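DNA protection during starvation protein (Agrobacterium tumefaciens, PDB 1O9R) protects DNA from oxidative damage without binding it, by oxidising intracellular iron(II) with hydrogen peroxide and storing it as a ferric mineral inside a hollow dodecamer. Local coordinates at residues D63-T68 and F140-R145; A70-Q75 and D133-D138. All coordinates share one frame; numbering follows the deposited sequence.

Contact 1. Residues D63-T68 and F140-R145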
ATOM      1  N   ASP A  63      21.962 -10.164  -1.502  1.00 13.62           N
ATOM      2  CA  ASP A  63      21.987  -9.294  -2.683  1.00 13.87           C
ATOM      3  C   ASP A  63      22.173  -7.849  -2.266  1.00 13.88           C
ATOM      4  O   ASP A  63      22.953  -7.109  -2.954  1.00 14.58           O
ATOM      5  CB  ASP A  63      20.633  -9.395  -3.420  1.00 13.84           C
ATOM      6  CG  ASP A  63      20.377 -10.724  -4.090  1.00 17.57           C
ATOM      7  OD1 ASP A  63      19.159 -10.924  -4.408  1.00 17.22           O
ATOM      8  OD2 ASP A  63      21.329 -11.495  -4.302  1.00 16.63           O
ATOM      9  N   ASN A  64      21.510  -7.409  -1.232  1.00 12.92           N
ATOM     10  CA  ASN A  64      21.581  -6.004  -0.846  1.00 13.54           C
ATOM     11  C   ASN A  64      22.950  -5.670  -0.242  1.00 13.19           C
ATOM     12  O   ASN A  64      23.535  -4.644  -0.644  1.00 13.22           O
ATOM     13  CB  ASN A  64      20.453  -5.736   0.171  1.00 15.40           C
ATOM     14  CG  ASN A  64      19.082  -5.666  -0.539  1.00 18.22           C
ATOM     15  OD1 ASN A  64      18.978  -5.508  -1.765  1.00 22.32           O
ATOM     16  ND2 ASN A  64      18.104  -5.856   0.320  1.00 22.90           N
ATOM     17  N   HIS A  65      23.504  -6.566   0.598  1.00 13.53           N
ATOM     18  CA  HIS A  65      24.854  -6.273   1.100  1.00 13.92           C
ATOM     19  C   HIS A  65      25.909  -6.336   0.007  1.00 14.51           C
ATOM     20  O   HIS A  65      26.851  -5.550   0.039  1.00 14.56           O
ATOM     21  CB  HIS A  65      25.187  -7.185   2.293  1.00 15.63           C
ATOM     22  CG  HIS A  65      24.333  -6.819   3.463  1.00 14.94           C
ATOM     23  ND1 HIS A  65      24.378  -5.586   4.048  1.00 14.52           N
ATOM     24  CD2 HIS A  65      23.421  -7.525   4.158  1.00 15.84           C
ATOM     25  CE1 HIS A  65      23.495  -5.559   5.039  1.00 13.48           C
ATOM     26  NE2 HIS A  65      22.883  -6.730   5.136  1.00 16.04           N
ATOM     27  N   GLY A  66      25.801  -7.327  -0.879  1.00 12.93           N
ATOM     28  CA  GLY A  66      26.785  -7.413  -1.960  1.00 13.91           C
ATOM     29  C   GLY A  66      26.715  -6.176  -2.843  1.00 13.28           C
ATOM     30  O   GLY A  66      27.739  -5.589  -3.242  1.00 14.15           O
ATOM     31  N   ASP A  67      25.494  -5.668  -3.132  1.00 14.27           N
ATOM     32  CA  ASP A  67      25.405  -4.447  -3.938  1.00 14.47           C
ATOM     33  C   ASP A  67      26.049  -3.310  -3.195  1.00 14.53           C
ATOM     34  O   ASP A  67      26.750  -2.432  -3.787  1.00 14.67           O
ATOM     35  CB  ASP A  67      23.889  -4.096  -4.108  0.70 18.09           C
ATOM     36  CG  ASP A  67      23.354  -4.915  -5.267  0.70 20.43           C
ATOM     37  OD1 ASP A  67      24.153  -5.625  -5.905  0.70 25.48           O
ATOM     38  OD2 ASP A  67      22.124  -4.926  -5.501  0.70 24.40           O
ATOM     39  N   THR A  68      25.816  -3.177  -1.868  1.00 13.29           N
ATOM     40  CA  THR A  68      26.384  -2.045  -1.121  1.00 12.86           C
ATOM     41  C   THR A  68      27.919  -2.115  -1.156  1.00 13.92           C
ATOM     42  O   THR A  68      28.577  -1.070  -1.200  1.00 15.29           O
ATOM     43  CB  THR A  68      25.850  -2.033   0.300  1.00 14.67           C
ATOM     44  OG1 THR A  68      24.396  -1.936   0.167  1.00 17.32           O
ATOM     45  CG2 THR A  68      26.254  -0.842   1.150  1.00 16.21           C
ATOM     46  N   PHE A 140      30.246  -2.728   6.364  1.00 13.59           N
ATOM     47  CA  PHE A 140      30.499  -4.112   6.774  1.00 12.08           C
ATOM     48  C   PHE A 140      29.796  -4.406   8.098  1.00 13.44           C
ATOM     49  O   PHE A 140      29.388  -5.562   8.339  1.00 13.36           O
ATOM     50  CB  PHE A 140      32.022  -4.357   6.942  1.00 13.33           C
ATOM     51  CG  PHE A 140      32.738  -4.557   5.638  1.00 12.52           C
ATOM     52  CD1 PHE A 140      33.807  -3.704   5.330  1.00 14.70           C
ATOM     53  CD2 PHE A 140      32.401  -5.587   4.775  1.00 15.63           C
ATOM     54  CE1 PHE A 140      34.511  -3.902   4.157  1.00 15.80           C
ATOM     55  CE2 PHE A 140      33.112  -5.747   3.614  1.00 15.05           C
ATOM     56  CZ  PHE A 140      34.187  -4.915   3.297  1.00 14.21           C
ATOM     57  N   THR A 141      29.590  -3.422   9.001  1.00 13.15           N
ATOM     58  CA  THR A 141      28.894  -3.641  10.233  1.00 12.56           C
ATOM     59  C   THR A 141      27.430  -3.989   9.996  1.00 13.56           C
ATOM     60  O   THR A 141      26.871  -4.883  10.631  1.00 14.30           O
ATOM     61  CB  THR A 141      29.040  -2.445  11.150  1.00 13.82           C
ATOM     62  OG1 THR A 141      30.427  -2.212  11.423  1.00 14.61           O
ATOM     63  CG2 THR A 141      28.376  -2.720  12.503  1.00 17.11           C
ATOM     64  N   ALA A 142      26.820  -3.261   9.067  1.00 13.22           N
ATOM     65  CA  ALA A 142      25.396  -3.600   8.749  1.00 13.96           C
ATOM     66  C   ALA A 142      25.331  -5.010   8.191  1.00 14.39           C
ATOM     67  O   ALA A 142      24.396  -5.757   8.536  1.00 14.59           O
ATOM     68  CB  ALA A 142      24.862  -2.570   7.744  1.00 15.42           C
ATOM     69  N   ALA A 143      26.290  -5.375   7.337  1.00 12.46           N
ATOM     70  CA  ALA A 143      26.287  -6.733   6.778  1.00 12.84           C
ATOM     71  C   ALA A 143      26.468  -7.754   7.869  1.00 12.56           C
ATOM     72  O   ALA A 143      25.885  -8.843   7.902  1.00 13.60           O
ATOM     73  CB  ALA A 143      27.345  -6.888   5.666  1.00 13.43           C
ATOM     74  N   SER A 144      27.387  -7.484   8.834  1.00 13.17           N
ATOM     75  CA  SER A 144      27.669  -8.381   9.926  1.00 14.12           C
ATOM     76  C   SER A 144      26.432  -8.634  10.766  1.00 15.45           C
ATOM     77  O   SER A 144      26.202  -9.766  11.193  1.00 14.32           O
ATOM     78  CB  SER A 144      28.752  -7.679  10.823  1.00 13.36           C
ATOM     79  OG  SER A 144      29.071  -8.476  11.940  1.00 14.85           O
ATOM     80  N   ARG A 145      25.662  -7.561  11.048  1.00 13.49           N
ATOM     81  CA  ARG A 145      24.467  -7.798  11.850  1.00 13.42           C
ATOM     82  C   ARG A 145      23.523  -8.785  11.174  1.00 14.65           C
ATOM     83  O   ARG A 145      23.010  -9.736  11.799  1.00 13.82           O
ATOM     84  CB  ARG A 145      23.703  -6.460  11.954  1.00 14.11           C
ATOM     85  CG  ARG A 145      24.357  -5.672  13.078  1.00 15.42           C
ATOM     86  CD  ARG A 145      23.732  -4.353  13.367  1.00 16.30           C
ATOM     87  NE  ARG A 145      22.316  -4.558  13.778  1.00 16.13           N
ATOM     88  CZ  ARG A 145      21.574  -3.474  13.994  1.00 14.81           C
ATOM     89  NH1 ARG A 145      22.005  -2.233  13.964  1.00 15.62           N
ATOM     90  NH2 ARG A 145      20.275  -3.734  14.294  1.00 14.90           N
TER
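The turn that places the His-65 ring against Ala-143 has a doubly gripped carbonyl oxygen, Asn-64 O. It belongs to helix 48-75 of the ferritin-like four-helix bundle. Two atoms of one residue hold it, as Thr-68 N and Thr-68 OG1 each lie 3.0 Å from Asn-64 O. They reach it from opposite faces of the carbonyl plane, the hydroxyl tilted 34° out of that plane. With chi1 at -59° the hydroxyl stays beside its own backbone N and points back one turn, where it bonds within the helix and not across the contact.

The contact itself joins helix 48-75 to helix 134-156, which runs in broadly the opposite direction. His-65 and Ala-143 mark the nearest backbone approach, with their CA atoms 5.9 Å apart. What crosses the gap is a CH-pi contact. Ala-143 CA sits over the centre of the imidazole, 3.5 Å from the centroid of the His-65 ring and 14° off its normal. Ala-143 CB lies close to the CG-ND1 side of the ring, 3.6 Å from His-65 ND1. With only a methyl group at Ala-143, the ring can come to rest against the helix backbone.

The polar end of the ring looks to helix 134-156 as well. His-65 NE2 is hydrogen-bonded to Asp-146 of the same chain, which helps fix the rotation of the imidazole. On the same helix, Phe-140 is turned into the bundle and packs on helices 12-42 and 103-130.

Asp-67 faces another way. It probably binds iron, as in related proteins. Next to ND1 in the ring, His-65 CE1 meets Ala-142 O obliquely, at 3.6 Å.

Contact 2. Residues A70-Q75 and D133-D138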
ATOM      1  N   ALA A  70      29.873  -3.609  -3.455  1.00 12.76           N
ATOM      2  CA  ALA A  70      30.367  -3.286  -4.776  1.00 13.01           C
ATOM      3  C   ALA A  70      30.320  -1.796  -5.047  1.00 14.50           C
ATOM      4  O   ALA A  70      31.221  -1.238  -5.677  1.00 13.57           O
ATOM      5  CB  ALA A  70      29.514  -4.059  -5.799  1.00 12.40           C
ATOM      6  N   GLU A  71      29.176  -1.172  -4.682  1.00 12.86           N
ATOM      7  CA  GLU A  71      29.075   0.282  -4.922  1.00 12.39           C
ATOM      8  C   GLU A  71      30.171   1.024  -4.147  1.00 13.25           C
ATOM      9  O   GLU A  71      30.628   2.054  -4.705  1.00 13.01           O
ATOM     10  CB  GLU A  71      27.698   0.792  -4.472  1.00 14.23           C
ATOM     11  CG  GLU A  71      26.495   0.233  -5.243  1.00 19.30           C
ATOM     12  CD  GLU A  71      25.189   0.795  -4.628  1.00 20.75           C
ATOM     13  OE1 GLU A  71      25.139   1.371  -3.535  1.00 25.33           O
ATOM     14  OE2 GLU A  71      24.161   0.411  -5.211  1.00 28.89           O
ATOM     15  N   ARG A  72      30.531   0.558  -2.970  1.00 13.82           N
ATOM     16  CA  ARG A  72      31.609   1.272  -2.231  1.00 13.28           C
ATOM     17  C   ARG A  72      32.914   1.161  -2.965  1.00 13.32           C
ATOM     18  O   ARG A  72      33.630   2.183  -2.899  1.00 14.48           O
ATOM     19  CB  ARG A  72      31.672   0.672  -0.818  1.00 13.97           C
ATOM     20  CG  ARG A  72      32.598   1.453   0.123  1.00 14.43           C
ATOM     21  CD  ARG A  72      32.135   2.946   0.220  1.00 14.39           C
ATOM     22  NE  ARG A  72      33.023   3.558   1.236  1.00 13.85           N
ATOM     23  CZ  ARG A  72      33.054   4.895   1.364  1.00 13.89           C
ATOM     24  NH1 ARG A  72      32.310   5.692   0.622  1.00 13.80           N
ATOM     25  NH2 ARG A  72      33.851   5.438   2.320  1.00 14.88           N
ATOM     26  N   VAL A  73      33.228   0.011  -3.582  1.00 13.15           N
ATOM     27  CA  VAL A  73      34.472  -0.048  -4.362  1.00 14.22           C
ATOM     28  C   VAL A  73      34.466   1.077  -5.356  1.00 15.06           C
ATOM     29  O   VAL A  73      35.503   1.785  -5.590  1.00 14.86           O
ATOM     30  CB  VAL A  73      34.497  -1.398  -5.099  1.00 14.32           C
ATOM     31  CG1 VAL A  73      35.633  -1.366  -6.150  1.00 15.95           C
ATOM     32  CG2 VAL A  73      34.650  -2.559  -4.136  1.00 15.21           C
ATOM     33  N   VAL A  74      33.391   1.256  -6.120  1.00 13.21           N
ATOM     34  CA  VAL A  74      33.390   2.255  -7.194  1.00 13.41           C
ATOM     35  C   VAL A  74      33.409   3.669  -6.669  1.00 15.81           C
ATOM     36  O   VAL A  74      34.012   4.558  -7.286  1.00 17.37           O
ATOM     37  CB  VAL A  74      32.201   1.994  -8.157  1.00 15.28           C
ATOM     38  CG1 VAL A  74      32.406   0.558  -8.744  1.00 18.20           C
ATOM     39  CG2 VAL A  74      30.807   1.941  -7.648  1.00 23.06           C
ATOM     40  N   GLN A  75      32.741   3.902  -5.540  1.00 14.38           N
ATOM     41  CA  GLN A  75      32.784   5.210  -4.906  1.00 14.22           C
ATOM     42  C   GLN A  75      34.236   5.604  -4.622  1.00 16.02           C
ATOM     43  O   GLN A  75      34.517   6.809  -4.666  1.00 18.86           O
ATOM     44  CB  GLN A  75      32.017   5.202  -3.574  1.00 15.31           C
ATOM     45  CG  GLN A  75      30.493   5.171  -3.813  1.00 14.17           C
ATOM     46  CD  GLN A  75      29.771   4.708  -2.576  1.00 14.43           C
ATOM     47  OE1 GLN A  75      30.142   4.983  -1.452  1.00 14.99           O
ATOM     48  NE2 GLN A  75      28.721   3.883  -2.763  1.00 15.03           N
ATOM     49  N   ASP A 133      38.690   4.287   7.532  1.00 16.55           N
ATOM     50  CA  ASP A 133      37.470   4.445   6.698  1.00 14.72           C
ATOM     51  C   ASP A 133      36.252   3.973   7.476  1.00 14.67           C
ATOM     52  O   ASP A 133      35.720   2.826   7.246  1.00 14.10           O
ATOM     53  CB  ASP A 133      37.676   3.679   5.395  1.00 15.76           C
ATOM     54  CG  ASP A 133      36.536   3.874   4.394  1.00 15.71           C
ATOM     55  OD1 ASP A 133      35.572   4.591   4.748  1.00 15.55           O
ATOM     56  OD2 ASP A 133      36.659   3.301   3.287  1.00 17.82           O
ATOM     57  N   PRO A 134      35.734   4.715   8.409  1.00 15.15           N
ATOM     58  CA  PRO A 134      34.561   4.301   9.168  1.00 16.28           C
ATOM     59  C   PRO A 134      33.332   4.204   8.277  1.00 15.17           C
ATOM     60  O   PRO A 134      32.423   3.446   8.691  1.00 15.36           O
ATOM     61  CB  PRO A 134      34.392   5.351  10.265  1.00 19.21           C
ATOM     62  CG  PRO A 134      35.382   6.390  10.005  1.00 20.31           C
ATOM     63  CD  PRO A 134      36.289   6.009   8.888  1.00 16.33           C
ATOM     64  N   THR A 135      33.220   4.884   7.158  1.00 14.28           N
ATOM     65  CA  THR A 135      32.061   4.748   6.280  1.00 14.05           C
ATOM     66  C   THR A 135      31.983   3.342   5.718  1.00 14.18           C
ATOM     67  O   THR A 135      30.964   2.632   5.755  1.00 14.38           O
ATOM     68  CB  THR A 135      32.062   5.808   5.202  1.00 14.69           C
ATOM     69  OG1 THR A 135      31.964   7.061   5.938  1.00 16.21           O
ATOM     70  CG2 THR A 135      30.908   5.676   4.229  1.00 16.31           C
ATOM     71  N   THR A 136      33.121   2.829   5.235  1.00 14.52           N
ATOM     72  CA  THR A 136      33.174   1.481   4.728  1.00 13.94           C
ATOM     73  C   THR A 136      33.012   0.514   5.897  1.00 14.99           C
ATOM     74  O   THR A 136      32.323  -0.499   5.802  1.00 14.33           O
ATOM     75  CB  THR A 136      34.535   1.158   4.076  1.00 12.95           C
ATOM     76  OG1 THR A 136      34.594   1.962   2.926  1.00 14.69           O
ATOM     77  CG2 THR A 136      34.611  -0.357   3.766  1.00 14.53           C
ATOM     78  N   ALA A 137      33.587   0.790   7.078  1.00 13.24           N
ATOM     79  CA  ALA A 137      33.401  -0.119   8.206  1.00 14.72           C
ATOM     80  C   ALA A 137      31.905  -0.214   8.557  1.00 14.57           C
ATOM     81  O   ALA A 137      31.483  -1.305   8.940  1.00 14.87           O
ATOM     82  CB  ALA A 137      34.222   0.334   9.440  1.00 15.51           C
ATOM     83  N   ASP A 138      31.145   0.870   8.412  1.00 13.86           N
ATOM     84  CA  ASP A 138      29.713   0.787   8.719  1.00 16.37           C
ATOM     85  C   ASP A 138      28.981  -0.091   7.721  1.00 14.53           C
ATOM     86  O   ASP A 138      28.053  -0.813   8.140  1.00 14.35           O
ATOM     87  CB  ASP A 138      29.194   2.234   8.627  1.00 14.79           C
ATOM     88  CG  ASP A 138      27.724   2.307   9.074  1.00 15.63           C
ATOM     89  OD1 ASP A 138      26.849   2.551   8.216  1.00 15.14           O
ATOM     90  OD2 ASP A 138      27.487   2.097  10.268  1.00 15.20           O
TER
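The two segments run in broadly opposite directions and are closest at Arg-72 and Thr-136, whose CA atoms lie 7.1 Å apart. Residues 70-75 are the last turn and a half of helix 48-75. Residues 133-138 begin helix 134-156, with Asp-133 as N-cap: its OD1 accepts from Thr-136 N at 3.1 Å, from above the carboxylate plane.

Arg-72 spans the gap. Its chain bends at chi2 (58°), which brings the guanidinium edge to the helix start. Arg-72 NE gives an almost straight bond of 2.8 Å to Thr-136 OG1. Arg-72 NH2 meets the syn lone pair of Asp-133 OD1 at 3.1 Å in a salt bridge. The third edge is held from its own helix, where Arg-72 NH1 bonds Gln-75 OE1 at 3.1 Å. Thr-135 CG2 lies 3.4 Å above one face of the Arg-72 guanidinium, toward the rim.

Arg-72 NH1 also forms a salt bridge with Asp-148 of a neighbouring subunit, and Thr-135 OG1 is bonded to Ser-144 of that subunit. With all three nitrogens engaged and two carboxylates nearby, the guanidinium is fixed in its plane and its buried charge is probably well compensated.

Both contacts join helix 48-75 to helix 134-156, and their centres lie 10 Å apart. Contact 1 sits nearer the middle of the chain but is only partly buried. Contact 2 lies at the ends of the helices, yet all its touching residues are buried, covered by helix 12-42 of the same chain and by a neighbouring subunit. Between the two, helix 48-75 carries Asp-67, a probable iron ligand, and Glu-71, which binds iron. Their chemistry differs with their place. The central pair rests on a CH-pi contact between an imidazole and a helix backbone, while the outer pair joins a long charged side chain to a helix cap.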